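Local coordinates for protein putative glutathionylspermidine synthase (Methylobacillus flagellatus, PDB 3N6X) that is a putative glutathionylspermidine synthase, a ligase of the circularly permuted ATP-grasp type that probably couples ATP use to amide bond formation, at residues 99-102 and 103-107; 129-132 and 133-136; 297-300 and 301-305. One frame throughout, in Å; residues are numbered along the deposited sequence.

Interaction 1 of 3, residues 99-102 and 103-107; sequences NMFL and HDVYH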
# COMPACT_ATOMS: atom_id res chain seq x y z
N ASN A 99 13.77 -4.21 4.51
CA ASN A 99 14.41 -3.46 5.61
C ASN A 99 15.88 -3.83 5.76
O ASN A 99 16.69 -2.96 6.06
CB ASN A 99 13.65 -3.65 6.94
CG ASN A 99 12.56 -2.62 7.13
OD1 ASN A 99 12.76 -1.41 6.94
ND2 ASN A 99 11.36 -3.08 7.46
N MSE A 100 16.22 -5.11 5.58
CA MSE A 100 17.61 -5.55 5.64
C MSE A 100 18.40 -5.04 4.42
O MSE A 100 19.56 -4.65 4.56
CB MSE A 100 17.69 -7.06 5.76
CG MSE A 100 17.17 -7.55 7.09
SE MSE A 100 17.16 -9.46 7.21
CE MSE A 100 19.05 -9.67 7.61
N PHE A 101 17.74 -4.95 3.25
CA PHE A 101 18.33 -4.38 2.04
C PHE A 101 18.67 -2.91 2.27
O PHE A 101 19.79 -2.49 1.96
CB PHE A 101 17.37 -4.52 0.84
CG PHE A 101 17.78 -3.68 -0.35
CD1 PHE A 101 18.90 -4.02 -1.11
CD2 PHE A 101 17.06 -2.54 -0.69
CE1 PHE A 101 19.30 -3.22 -2.18
CE2 PHE A 101 17.47 -1.73 -1.76
CZ PHE A 101 18.58 -2.09 -2.51
N LEU A 102 17.73 -2.14 2.87
CA LEU A 102 17.91 -0.70 3.16
C LEU A 102 19.04 -0.45 4.16
O LEU A 102 19.84 0.44 3.95
CB LEU A 102 16.58 -0.05 3.61
CG LEU A 102 15.58 0.17 2.47
CD1 LEU A 102 14.16 0.38 3.00
CD2 LEU A 102 16.02 1.35 1.56
N HIS A 103 19.15 -1.28 5.20
CA HIS A 103 20.28 -1.20 6.11
C HIS A 103 21.59 -1.50 5.34
O HIS A 103 22.60 -0.82 5.54
CB HIS A 103 20.11 -2.17 7.29
CG HIS A 103 21.30 -2.21 8.19
ND1 HIS A 103 21.46 -1.28 9.20
CD2 HIS A 103 22.40 -2.99 8.14
CE1 HIS A 103 22.64 -1.54 9.76
NE2 HIS A 103 23.24 -2.57 9.15
N ASP A 104 21.57 -2.51 4.47
CA ASP A 104 22.75 -2.90 3.70
C ASP A 104 23.24 -1.80 2.72
O ASP A 104 24.43 -1.47 2.76
CB ASP A 104 22.52 -4.23 2.98
CG ASP A 104 23.77 -4.89 2.42
OD1 ASP A 104 24.85 -4.70 3.01
OD2 ASP A 104 23.65 -5.66 1.47
N VAL A 105 22.32 -1.19 1.89
CA VAL A 105 22.72 -0.13 0.93
C VAL A 105 23.35 1.08 1.56
O VAL A 105 24.10 1.81 0.89
CB VAL A 105 21.64 0.30 -0.09
CG1 VAL A 105 21.48 -0.72 -1.17
CG2 VAL A 105 20.31 0.65 0.58
N TYR A 106 22.94 1.40 2.80
CA TYR A 106 23.45 2.58 3.51
C TYR A 106 24.57 2.21 4.49
O TYR A 106 25.02 3.06 5.25
CB TYR A 106 22.30 3.32 4.20
CG TYR A 106 21.32 3.93 3.22
CD1 TYR A 106 21.74 4.84 2.26
CD2 TYR A 106 19.96 3.62 3.27
CE1 TYR A 106 20.85 5.42 1.36
CE2 TYR A 106 19.05 4.19 2.38
CZ TYR A 106 19.50 5.09 1.42
OH TYR A 106 18.64 5.65 0.52
N HIS A 107 25.04 0.95 4.43
CA HIS A 107 26.13 0.49 5.28
C HIS A 107 27.23 -0.21 4.49
O HIS A 107 27.89 0.46 3.71
CB HIS A 107 25.62 -0.32 6.51
CG HIS A 107 24.91 0.55 7.51
ND1 HIS A 107 23.55 0.82 7.42
CD2 HIS A 107 25.42 1.27 8.54
CE1 HIS A 107 23.27 1.65 8.41
NE2 HIS A 107 24.36 1.96 9.11

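Interaction 2 of 3, residues 129-132 and 133-136; sequences PEMF and GVDV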
# COMPACT_ATOMS: atom_id res chain seq x y z
N PRO A 129 22.57 9.74 -0.23
CA PRO A 129 23.91 9.63 0.37
C PRO A 129 23.98 10.22 1.79
O PRO A 129 24.87 9.83 2.56
CB PRO A 129 24.81 10.39 -0.62
CG PRO A 129 23.88 11.28 -1.38
CD PRO A 129 22.59 10.55 -1.47
N GLU A 130 22.99 11.08 2.17
CA GLU A 130 22.85 11.67 3.53
C GLU A 130 22.57 10.59 4.57
O GLU A 130 22.81 10.80 5.77
CB GLU A 130 21.71 12.71 3.56
CG GLU A 130 21.95 13.92 2.65
CD GLU A 130 21.52 13.75 1.20
OE1 GLU A 130 21.04 12.65 0.83
OE2 GLU A 130 21.67 14.73 0.44
N MSE A 131 22.06 9.44 4.12
CA MSE A 131 21.73 8.30 4.99
C MSE A 131 22.85 7.25 5.08
O MSE A 131 22.75 6.32 5.87
CB MSE A 131 20.41 7.67 4.55
CG MSE A 131 19.22 8.58 4.83
SE MSE A 131 19.12 9.05 6.77
CE MSE A 131 18.59 7.29 7.43
N PHE A 132 23.93 7.42 4.30
CA PHE A 132 25.06 6.48 4.30
C PHE A 132 25.80 6.53 5.62
O PHE A 132 26.22 7.60 6.06
CB PHE A 132 26.02 6.75 3.12
CG PHE A 132 27.11 5.71 3.00
CD1 PHE A 132 26.86 4.47 2.41
CD2 PHE A 132 28.38 5.95 3.52
CE1 PHE A 132 27.86 3.49 2.33
CE2 PHE A 132 29.38 4.97 3.44
CZ PHE A 132 29.11 3.75 2.86
N GLY A 133 25.93 5.37 6.26
CA GLY A 133 26.61 5.25 7.55
C GLY A 133 25.74 5.60 8.73
O GLY A 133 26.17 5.45 9.88
N VAL A 134 24.48 6.04 8.48
CA VAL A 134 23.56 6.42 9.56
C VAL A 134 22.84 5.20 10.14
O VAL A 134 22.17 4.47 9.40
CB VAL A 134 22.56 7.53 9.10
CG1 VAL A 134 21.60 7.91 10.22
CG2 VAL A 134 23.31 8.75 8.58
N ASP A 135 22.98 4.99 11.45
CA ASP A 135 22.29 3.92 12.17
C ASP A 135 20.90 4.41 12.59
O ASP A 135 20.79 5.47 13.21
CB ASP A 135 23.09 3.48 13.41
CG ASP A 135 24.46 2.85 13.10
OD1 ASP A 135 24.70 2.49 11.92
OD2 ASP A 135 25.27 2.72 14.04
N VAL A 136 19.86 3.66 12.23
CA VAL A 136 18.48 4.00 12.56
C VAL A 136 17.97 3.07 13.67
O VAL A 136 18.36 1.90 13.71
CB VAL A 136 17.55 4.01 11.30
CG1 VAL A 136 18.11 4.92 10.20
CG2 VAL A 136 17.33 2.59 10.76
O HOH W 1 20.99 4.70 7.05

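Interaction 3 of 3, residues 297-300 and 301-305; sequences GLLS and VYRNG. With SO4 (sulfate ion), chain C.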
# COMPACT_ATOMS: atom_id res chain seq x y z
N GLY A 297 16.98 21.90 9.61
CA GLY A 297 17.93 21.17 10.44
C GLY A 297 17.47 19.81 10.91
O GLY A 297 18.22 19.10 11.59
N LEU A 298 16.23 19.41 10.56
CA LEU A 298 15.65 18.13 10.96
C LEU A 298 16.53 16.93 10.59
O LEU A 298 16.74 16.04 11.42
CB LEU A 298 14.24 17.97 10.37
CG LEU A 298 13.50 16.67 10.71
CD1 LEU A 298 13.33 16.50 12.21
CD2 LEU A 298 12.15 16.62 10.01
N LEU A 299 17.04 16.89 9.34
CA LEU A 299 17.88 15.80 8.89
C LEU A 299 19.12 15.60 9.77
O LEU A 299 19.44 14.47 10.13
CB LEU A 299 18.28 15.97 7.41
CG LEU A 299 19.12 14.81 6.82
CD1 LEU A 299 18.32 13.49 6.79
CD2 LEU A 299 19.66 15.18 5.47
N SER A 300 19.78 16.71 10.17
CA SER A 300 20.95 16.67 11.06
C SER A 300 20.64 16.04 12.44
O SER A 300 21.46 15.27 12.95
CB SER A 300 21.54 18.07 11.24
OG SER A 300 22.55 18.09 12.24
N VAL A 301 19.47 16.37 13.03
CA VAL A 301 19.04 15.80 14.33
C VAL A 301 18.83 14.27 14.20
O VAL A 301 19.23 13.51 15.08
CB VAL A 301 17.74 16.51 14.87
CG1 VAL A 301 17.32 15.94 16.22
CG2 VAL A 301 17.95 18.01 14.97
N TYR A 302 18.20 13.85 13.11
CA TYR A 302 17.94 12.46 12.80
C TYR A 302 19.25 11.70 12.59
O TYR A 302 19.46 10.66 13.20
CB TYR A 302 17.03 12.37 11.56
CG TYR A 302 16.72 10.96 11.11
CD1 TYR A 302 16.28 9.99 12.02
CD2 TYR A 302 16.76 10.61 9.76
CE1 TYR A 302 15.93 8.71 11.61
CE2 TYR A 302 16.38 9.34 9.33
CZ TYR A 302 15.98 8.39 10.26
OH TYR A 302 15.61 7.14 9.83
N ARG A 303 20.17 12.26 11.76
CA ARG A 303 21.48 11.67 11.49
C ARG A 303 22.32 11.54 12.76
O ARG A 303 23.12 10.61 12.86
CB ARG A 303 22.25 12.49 10.44
CG ARG A 303 21.76 12.30 8.99
CD ARG A 303 22.45 13.25 8.00
NE ARG A 303 23.85 13.52 8.35
CZ ARG A 303 24.88 12.74 8.00
NH1 ARG A 303 24.68 11.65 7.27
NH2 ARG A 303 26.11 13.04 8.39
N ASN A 304 22.11 12.45 13.76
CA ASN A 304 22.86 12.46 15.03
C ASN A 304 22.13 11.87 16.23
O ASN A 304 22.58 12.03 17.38
CB ASN A 304 23.42 13.85 15.33
CG ASN A 304 24.52 14.26 14.39
OD1 ASN A 304 25.65 13.82 14.51
ND2 ASN A 304 24.19 15.03 13.37
N GLY A 305 21.04 11.16 15.98
CA GLY A 305 20.30 10.41 16.99
C GLY A 305 19.44 11.19 17.98
O GLY A 305 19.06 10.64 19.02
S SO4 C . 25.40 16.70 10.22
O1 SO4 C . 24.10 16.10 9.92
O2 SO4 C . 26.28 15.70 10.84
O3 SO4 C . 26.01 17.20 8.98
O4 SO4 C . 25.22 17.83 11.17

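Interaction 1 of 3, residues 99-102 and 103-107
Val-105 packs against the ring of Phe-101 one helical turn back, a small worked example of how the last turn of a helix closes its apolar side. CG1 of Val-105 meets the far end of the ring, 3.5 Å from Phe-101 CE1 and equally near CZ, while CG2 lies over one face. The ring gets there because CG of Phe-101 stands anti to its own nitrogen (chi1 167°), which carries the aromatic group along the helix toward its C-terminal end. Met-330 and Tyr-334 of helix 327-335 also touch this ring. With an alanine in place of Phe-101, CG1 of Val-105 would probably face a gap, and Met-330 and Tyr-334 would lose the ring they pack on. Farther round, Leu-102 CD2 stands 4.2 Å from CE2 of Tyr-106, whose ring in turn stacks with Tyr-127.

Moving outward, the carbonyls carry the helix to its end. Phe-101 O receives Val-105 N at 2.8 Å, but the next bond, from Tyr-106 N to Leu-102 O, has stretched to a weak 3.4 Å. Beyond it His-107 ND1 donates to His-103 O at 2.7 Å; the donor sits in the carbonyl plane on a lone pair, and the acceptor lies near the imidazole plane. This bond, together with that of NE2 to Asp-135, fixes the rotation of the His-107 ring, which rides offset over a face of His-103. At the polar edge Asp-104 OD1 accepts from Glu-110 N, and OD2 from Ile-111 N while also pairing with Tyr-334 OH. Tyr-106 is the first residue to leave helical geometry, so this is the last turn of helix 81-105, tied by Asp-104 to the start of helix 110-113.

Interaction 2 of 3, residues 129-132 and 133-136
Met-131 and Val-134 close a type II beta turn, with Val-134 N donating to Met-131 O at 3.1 Å from above the carbonyl plane, 52° out of it. Gly-133 takes the third position with a positive phi of 83°, where a beta carbon would clash with Phe-132 O. A water donates to the same Met-131 O and to Val-134 O, at 2.7 Å from the former, so that two donors grip one turn carbonyl. Among the side chains, Met-131, present as selenomethionine, bends at its second and third torsions and carries its methyl away from the bend, alongside the outgoing chain. CE thereby reaches Val-136 CG1 at 3.7 Å, the two side chains crossing at about a right angle, and brushes CG1 of Val-134 at 4.2 Å. The other branch, Val-134 CG2, sits 3.5 Å from Glu-130 O. Outside the bend, the Phe-132 ring lies obliquely by the nitrogen of Gly-133 and packs on Tyr-127. The turn lies in the loop between helix 110-113 and strand 144-151, with Met-131 and Val-136 resting on Tyr-302, and Glu-130 on Leu-299, of helix 298-303.

Interaction 3 of 3, residues 297-300 and 301-305
Arg-303 runs back along its helix over Leu-299 before turning out to a sulfate. Its CB lies 3.5 Å from Leu-299 O, the carbonyl that accepts the arginine's own backbone N-H, and CG keeps close to the same oxygen. CD passes Leu-299 CG at 3.9 Å, an oblique apolar crossing. There the chain bends (chi3 35°), and NE presents its hydrogen to the sulfate at 3.0 Å from O1, almost straight at 169° and in the guanidinium plane. At the tip NH1 donates to Glu-130 O, and NH2 forms a salt bridge with a second sulfate, so the guanidinium is held on several sides.

The first sulfate, probably from the crystallisation liquor, has further donors. Ser-300 OG donates to O4 at 2.9 Å, and Asn-304 ND2 makes a weak bond to O2. That amide nitrogen is bound more firmly to Ser-300 O, 2.8 Å away and close to the plane of the Asn-304 amide. Ser-300 O also accepts a weak bond from Asn-304 N, so one residue grips this carbonyl twice. Gly-305, with positive phi, is the C-prime residue of a Schellman motif; Gly-297 is the N-cap at the other end. Between them lies the short helix 298-303 of a beta-alpha-beta unit, linking parallel strands 268-275 and 308-310.

In the fold
The three contacts follow one another through space as well as along the chain, with interaction 2 in the middle. Its centre lies about 10 Å from each of the other two, whereas the centres of interactions 1 and 3 are about 19 Å apart and their nearest atoms about 9 Å. On one flank Gly-133 N probably bonds to Tyr-106 O at 2.7 Å, and His-107 NE2 to Asp-135 OD1 at 2.9 Å. On the other, Met-131 CE packs 3.6 Å from Tyr-302 CE2. The turn thus bridges two helix ends. Sulfate and glycerol bound nearby may mark a pocket, but they probably came from the crystallisation liquor.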